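Local coordinates for protein glutamine synthetase (Streptomyces coelicolor, PDB 4BAX) that belongs to the glutamine synthetase family, joining a beta-grasp domain to a catalytic domain in each subunit of a ten-chain assembly, at residues 115-128 / 212-226. Residues are numbered along the deposited sequence; the frame is centred on the assembly and turned at random.
Sequences QEYTFFKGTRPLGF and EVSATLDPKPVKGDW
Thr-118 and Thr-216 exchange two backbone hydrogen bonds, as do Phe-120 and Ser-214, and these four bonds define an antiparallel pairing of strands 115-121 and 214-216. Phe-119 and Ala-215 form the non-hydrogen-bonded pair between them, CA to CA 4.6 Å. On their face of the sheet the Phe-119 ring, with CG beside its own backbone N (chi1 -74°), leans toward Val-213, CD1 lying 4.0 Å from Val-213 CG2. Helices 152-164 and 190-210 cover this buried side through Val-154, Val-155 and Leu-204.

Across the sheet, Pro-221 meets the Phe-120 ring at its edge, CB 3.7 Å from Phe-120 CE1, while Pro-125 CA sits over the ring centre; the phenyl is thereby braced by both segments. Thr-118 OG1 donates to a water, which in turn donates to Thr-216 O (3.1 Å), joining the two strands. Farther along, Phe-128 directs its edge at the indole face of Trp-226: CZ stands 3.7 Å from Trp-226 CD2, and the planes meet at 60°. Val-222 CG2 packs against Pro-125 CG at 3.8 Å and also touches Phe-128 CZ.

The end at Lys-121 and Glu-212 is looser and exposed. Across the contact, Lys-121 NZ makes a weak bond to Glu-212 O (3.3 Å), and Glu-212 OE1 stays beyond salt-bridge range. Beside it the second subunit covers buried Ser-214, its Asp-147 bonding Ser-214 OG. With the type II' turn from Lys-121 to Arg-124 reversing the chain into strand 124-125, the geometry is that of a beta hairpin whose long strand also pairs with 214-216, within the antiparallel part of the glutamine synthetase catalytic-domain sheet.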
loop_
_atom_site.group_PDB
_atom_site.type_symbol
_atom_site.label_atom_id
_atom_site.label_comp_id
_atom_site.label_asym_id
_atom_site.label_seq_id
_atom_site.Cartn_x
_atom_site.Cartn_y
_atom_site.Cartn_z
ATOM N N GLN A 115 10.174 12.532 -36.952
ATOM C CA GLN A 115 10.610 11.432 -36.117
ATOM C C GLN A 115 9.616 11.130 -35.033
ATOM O O GLN A 115 9.358 11.945 -34.145
ATOM C CB GLN A 115 11.959 11.770 -35.481
ATOM C CG GLN A 115 12.382 10.811 -34.374
ATOM C CD GLN A 115 12.936 9.468 -34.891
ATOM O OE1 GLN A 115 14.050 9.390 -35.464
ATOM N NE2 GLN A 115 12.170 8.398 -34.658
ATOM N N GLU A 116 9.060 9.930 -35.114
ATOM C CA GLU A 116 8.062 9.518 -34.153
ATOM C C GLU A 116 8.660 8.630 -33.059
ATOM O O GLU A 116 9.672 7.946 -33.267
ATOM C CB GLU A 116 6.906 8.802 -34.867
ATOM C CG GLU A 116 6.144 9.716 -35.843
ATOM C CD GLU A 116 4.979 9.020 -36.556
ATOM O OE1 GLU A 116 4.958 7.764 -36.602
ATOM O OE2 GLU A 116 4.067 9.740 -37.045
ATOM N N TYR A 117 8.014 8.641 -31.898
ATOM C CA TYR A 117 8.424 7.806 -30.788
ATOM C C TYR A 117 7.262 7.628 -29.840
ATOM O O TYR A 117 6.351 8.460 -29.819
ATOM C CB TYR A 117 9.619 8.413 -30.059
ATOM C CG TYR A 117 9.355 9.818 -29.533
ATOM C CD1 TYR A 117 9.440 10.929 -30.368
ATOM C CD2 TYR A 117 9.013 10.033 -28.209
ATOM C CE1 TYR A 117 9.198 12.201 -29.896
ATOM C CE2 TYR A 117 8.771 11.316 -27.735
ATOM C CZ TYR A 117 8.869 12.389 -28.579
ATOM O OH TYR A 117 8.628 13.652 -28.086
ATOM N N THR A 118 7.337 6.595 -29.006
ATOM C CA THR A 118 6.285 6.298 -28.036
ATOM C C THR A 118 6.870 6.199 -26.631
ATOM O O THR A 118 7.895 5.530 -26.434
ATOM C CB THR A 118 5.539 4.984 -28.411
ATOM O OG1 THR A 118 5.259 4.972 -29.826
ATOM C CG2 THR A 118 4.229 4.850 -27.628
ATOM N N PHE A 119 6.228 6.860 -25.667
ATOM C CA PHE A 119 6.638 6.756 -24.258
ATOM C C PHE A 119 6.194 5.466 -23.576
ATOM O O PHE A 119 5.053 5.010 -23.748
ATOM C CB PHE A 119 6.145 7.950 -23.435
ATOM C CG PHE A 119 6.902 9.210 -23.689
ATOM C CD1 PHE A 119 8.276 9.211 -23.689
ATOM C CD2 PHE A 119 6.226 10.405 -23.980
ATOM C CE1 PHE A 119 8.979 10.391 -23.951
ATOM C CE2 PHE A 119 6.920 11.578 -24.250
ATOM C CZ PHE A 119 8.300 11.570 -24.233
ATOM N N PHE A 120 7.069 4.930 -22.730
ATOM C CA PHE A 120 6.741 3.737 -21.964
ATOM C C PHE A 120 7.134 3.953 -20.514
ATOM O O PHE A 120 8.110 4.647 -20.220
ATOM C CB PHE A 120 7.477 2.511 -22.517
ATOM C CG PHE A 120 6.699 1.734 -23.541
ATOM C CD1 PHE A 120 6.462 2.263 -24.809
ATOM C CD2 PHE A 120 6.172 0.478 -23.231
ATOM C CE1 PHE A 120 5.721 1.547 -25.757
ATOM C CE2 PHE A 120 5.436 -0.253 -24.182
ATOM C CZ PHE A 120 5.214 0.292 -25.447
ATOM N N LYS A 121 6.362 3.368 -19.609
ATOM C CA LYS A 121 6.768 3.279 -18.221
ATOM C C LYS A 121 6.883 1.784 -17.884
ATOM O O LYS A 121 5.876 1.088 -17.649
ATOM C CB LYS A 121 5.750 3.970 -17.316
ATOM C CG LYS A 121 6.115 3.777 -15.858
ATOM C CD LYS A 121 6.878 4.958 -15.284
ATOM C CE LYS A 121 7.737 4.509 -14.084
ATOM N NZ LYS A 121 8.167 5.608 -13.163
ATOM N N GLY A 122 8.127 1.313 -17.856
ATOM C CA GLY A 122 8.416 -0.112 -17.825
ATOM C C GLY A 122 7.952 -0.797 -19.099
ATOM O O GLY A 122 8.216 -0.292 -20.201
ATOM N N THR A 123 7.238 -1.912 -18.950
ATOM C CA THR A 123 6.695 -2.645 -20.095
ATOM C C THR A 123 5.372 -2.044 -20.561
ATOM O O THR A 123 4.813 -2.448 -21.591
ATOM C CB THR A 123 6.482 -4.142 -19.762
ATOM O OG1 THR A 123 5.857 -4.272 -18.475
ATOM C CG2 THR A 123 7.802 -4.904 -19.798
ATOM N N ARG A 124 4.863 -1.092 -19.784
ATOM C CA ARG A 124 3.576 -0.475 -20.052
ATOM C C ARG A 124 3.729 0.806 -20.863
ATOM O O ARG A 124 4.549 1.672 -20.531
ATOM C CB ARG A 124 2.901 -0.124 -18.720
ATOM C CG ARG A 124 1.364 -0.179 -18.744
ATOM C CD ARG A 124 0.777 1.097 -18.196
ATOM N NE ARG A 124 1.515 1.520 -17.017
ATOM C CZ ARG A 124 1.838 2.787 -16.761
ATOM N NH1 ARG A 124 1.491 3.762 -17.608
ATOM N NH2 ARG A 124 2.523 3.084 -15.658
ATOM N N PRO A 125 2.900 0.957 -21.906
ATOM C CA PRO A 125 2.813 2.231 -22.640
ATOM C C PRO A 125 2.356 3.342 -21.685
ATOM O O PRO A 125 1.432 3.126 -20.872
ATOM C CB PRO A 125 1.724 1.950 -23.692
ATOM C CG PRO A 125 1.730 0.438 -23.860
ATOM C CD PRO A 125 2.022 -0.087 -22.476
ATOM N N LEU A 126 2.985 4.513 -21.768
ATOM C CA LEU A 126 2.689 5.569 -20.801
ATOM C C LEU A 126 1.210 5.990 -20.829
ATOM O O LEU A 126 0.662 6.381 -19.800
ATOM C CB LEU A 126 3.627 6.776 -20.982
ATOM C CG LEU A 126 3.439 7.882 -19.938
ATOM C CD1 LEU A 126 4.140 7.487 -18.661
ATOM C CD2 LEU A 126 3.916 9.248 -20.408
ATOM N N GLY A 127 0.572 5.891 -21.996
ATOM C CA GLY A 127 -0.821 6.276 -22.132
ATOM C C GLY A 127 -1.822 5.150 -21.909
ATOM O O GLY A 127 -3.034 5.326 -22.103
ATOM N N PHE A 128 -1.323 3.980 -21.522
ATOM C CA PHE A 128 -2.175 2.814 -21.337
ATOM C C PHE A 128 -2.338 2.617 -19.846
ATOM O O PHE A 128 -1.433 2.978 -19.094
ATOM C CB PHE A 128 -1.532 1.565 -21.960
ATOM C CG PHE A 128 -1.852 1.363 -23.430
ATOM C CD1 PHE A 128 -1.872 2.443 -24.311
ATOM C CD2 PHE A 128 -2.087 0.088 -23.945
ATOM C CE1 PHE A 128 -2.150 2.252 -25.674
ATOM C CE2 PHE A 128 -2.365 -0.103 -25.311
ATOM C CZ PHE A 128 -2.393 0.980 -26.170
ATOM N N GLU A 212 11.943 9.733 -15.356
ATOM C CA GLU A 212 11.727 8.306 -15.072
ATOM C C GLU A 212 10.813 7.625 -16.068
ATOM O O GLU A 212 10.052 6.742 -15.677
ATOM C CB GLU A 212 11.205 8.076 -13.659
ATOM C CG GLU A 212 12.204 8.279 -12.571
ATOM C CD GLU A 212 11.542 8.228 -11.208
ATOM O OE1 GLU A 212 10.328 8.566 -11.088
ATOM O OE2 GLU A 212 12.242 7.828 -10.255
ATOM N N VAL A 213 10.889 8.010 -17.342
ATOM C CA VAL A 213 10.117 7.319 -18.378
ATOM C C VAL A 213 11.048 6.901 -19.485
ATOM O O VAL A 213 12.212 7.306 -19.515
ATOM C CB VAL A 213 8.940 8.170 -18.959
ATOM C CG1 VAL A 213 8.056 8.740 -17.841
ATOM C CG2 VAL A 213 9.467 9.279 -19.875
ATOM N N SER A 214 10.515 6.116 -20.408
ATOM C CA SER A 214 11.301 5.607 -21.509
ATOM C C SER A 214 10.685 6.029 -22.827
ATOM O O SER A 214 9.463 6.221 -22.924
ATOM C CB SER A 214 11.359 4.088 -21.451
ATOM O OG SER A 214 12.178 3.667 -20.378
ATOM N N ALA A 215 11.536 6.122 -23.847
ATOM C CA ALA A 215 11.085 6.363 -25.200
ATOM C C ALA A 215 11.559 5.202 -26.062
ATOM O O ALA A 215 12.639 4.646 -25.829
ATOM C CB ALA A 215 11.641 7.682 -25.722
ATOM N N THR A 216 10.725 4.810 -27.021
ATOM C CA THR A 216 11.075 3.747 -27.950
ATOM C C THR A 216 10.828 4.162 -29.385
ATOM O O THR A 216 9.887 4.921 -29.660
ATOM C CB THR A 216 10.352 2.409 -27.615
ATOM O OG1 THR A 216 10.948 1.349 -28.379
ATOM C CG2 THR A 216 8.904 2.489 -27.983
ATOM N N LEU A 217 11.703 3.705 -30.281
ATOM C CA LEU A 217 11.551 3.962 -31.707
ATOM C C LEU A 217 11.054 2.675 -32.372
ATOM O O LEU A 217 11.154 2.531 -33.588
ATOM C CB LEU A 217 12.855 4.442 -32.343
ATOM C CG LEU A 217 13.393 5.787 -31.849
ATOM C CD1 LEU A 217 14.575 6.347 -32.729
ATOM C CD2 LEU A 217 12.256 6.789 -31.735
ATOM N N ASP A 218 10.508 1.763 -31.562
ATOM C CA ASP A 218 9.881 0.540 -32.070
ATOM C C ASP A 218 8.735 0.954 -32.995
ATOM O O ASP A 218 7.923 1.800 -32.643
ATOM C CB ASP A 218 9.375 -0.360 -30.918
ATOM C CG ASP A 218 10.509 -1.164 -30.233
ATOM O OD1 ASP A 218 11.656 -1.137 -30.733
ATOM O OD2 ASP A 218 10.262 -1.821 -29.187
ATOM N N PRO A 219 8.683 0.363 -34.194
ATOM C CA PRO A 219 7.727 0.703 -35.261
ATOM C C PRO A 219 6.284 0.354 -34.938
ATOM O O PRO A 219 5.382 1.048 -35.400
ATOM C CB PRO A 219 8.223 -0.119 -36.461
ATOM C CG PRO A 219 9.023 -1.211 -35.873
ATOM C CD PRO A 219 9.632 -0.686 -34.603
ATOM N N LYS A 220 6.078 -0.713 -34.175
ATOM C CA LYS A 220 4.748 -1.113 -33.743
ATOM C C LYS A 220 4.746 -1.516 -32.257
ATOM O O LYS A 220 4.629 -2.696 -31.929
ATOM C CB LYS A 220 4.249 -2.278 -34.622
ATOM C CG LYS A 220 2.756 -2.617 -34.522
ATOM C CD LYS A 220 1.907 -1.650 -35.336
ATOM C CE LYS A 220 0.451 -2.121 -35.435
ATOM N NZ LYS A 220 -0.509 -1.007 -35.724
ATOM N N PRO A 221 4.837 -0.531 -31.353
ATOM C CA PRO A 221 4.963 -0.761 -29.910
ATOM C C PRO A 221 3.775 -1.538 -29.305
ATOM O O PRO A 221 3.974 -2.359 -28.407
ATOM C CB PRO A 221 5.071 0.665 -29.342
ATOM C CG PRO A 221 4.456 1.526 -30.360
ATOM C CD PRO A 221 4.794 0.902 -31.672
ATOM N N VAL A 222 2.563 -1.304 -29.803
ATOM C CA VAL A 222 1.425 -2.131 -29.400
ATOM C C VAL A 222 0.811 -2.793 -30.635
ATOM O O VAL A 222 0.491 -2.117 -31.620
ATOM C CB VAL A 222 0.340 -1.294 -28.670
ATOM C CG1 VAL A 222 -0.820 -2.176 -28.227
ATOM C CG2 VAL A 222 0.934 -0.557 -27.468
ATOM N N LYS A 223 0.593 -4.105 -30.568
ATOM C CA LYS A 223 0.020 -4.809 -31.715
ATOM C C LYS A 223 -1.462 -4.466 -31.898
ATOM O O LYS A 223 -2.153 -4.100 -30.943
ATOM C CB LYS A 223 0.228 -6.326 -31.631
ATOM C CG LYS A 223 -0.873 -7.036 -30.842
ATOM C CD LYS A 223 -0.365 -8.214 -30.003
ATOM C CE LYS A 223 -1.495 -8.774 -29.112
ATOM N NZ LYS A 223 -1.097 -10.041 -28.425
ATOM N N GLY A 224 -1.931 -4.534 -33.137
ATOM C CA GLY A 224 -3.315 -4.217 -33.411
ATOM C C GLY A 224 -3.558 -2.940 -34.185
ATOM O O GLY A 224 -2.740 -2.519 -34.995
ATOM N N ASP A 225 -4.664 -2.281 -33.878
ATOM C CA ASP A 225 -5.057 -1.105 -34.635
ATOM C C ASP A 225 -4.392 0.145 -34.094
ATOM O O ASP A 225 -4.598 1.241 -34.616
ATOM C CB ASP A 225 -6.573 -0.946 -34.611
ATOM C CG ASP A 225 -7.263 -1.932 -35.532
ATOM O OD1 ASP A 225 -6.627 -2.360 -36.529
ATOM O OD2 ASP A 225 -8.452 -2.242 -35.289
ATOM N N TRP A 226 -3.614 -0.023 -33.030
ATOM C CA TRP A 226 -2.820 1.073 -32.479
ATOM C C TRP A 226 -1.735 1.509 -33.467
ATOM O O TRP A 226 -1.072 0.694 -34.103
ATOM C CB TRP A 226 -2.242 0.681 -31.111
ATOM C CG TRP A 226 -3.326 0.218 -30.181
ATOM C CD1 TRP A 226 -3.711 -1.068 -29.930
ATOM C CD2 TRP A 226 -4.196 1.052 -29.414
ATOM N NE1 TRP A 226 -4.764 -1.083 -29.039
ATOM C CE2 TRP A 226 -5.076 0.208 -28.707
ATOM C CE3 TRP A 226 -4.312 2.427 -29.250
ATOM C CZ2 TRP A 226 -6.053 0.699 -27.858
ATOM C CZ3 TRP A 226 -5.288 2.911 -28.400
ATOM C CH2 TRP A 226 -6.141 2.051 -27.717
HETATM O O HOH W 1 7.495 3.668 -31.144
#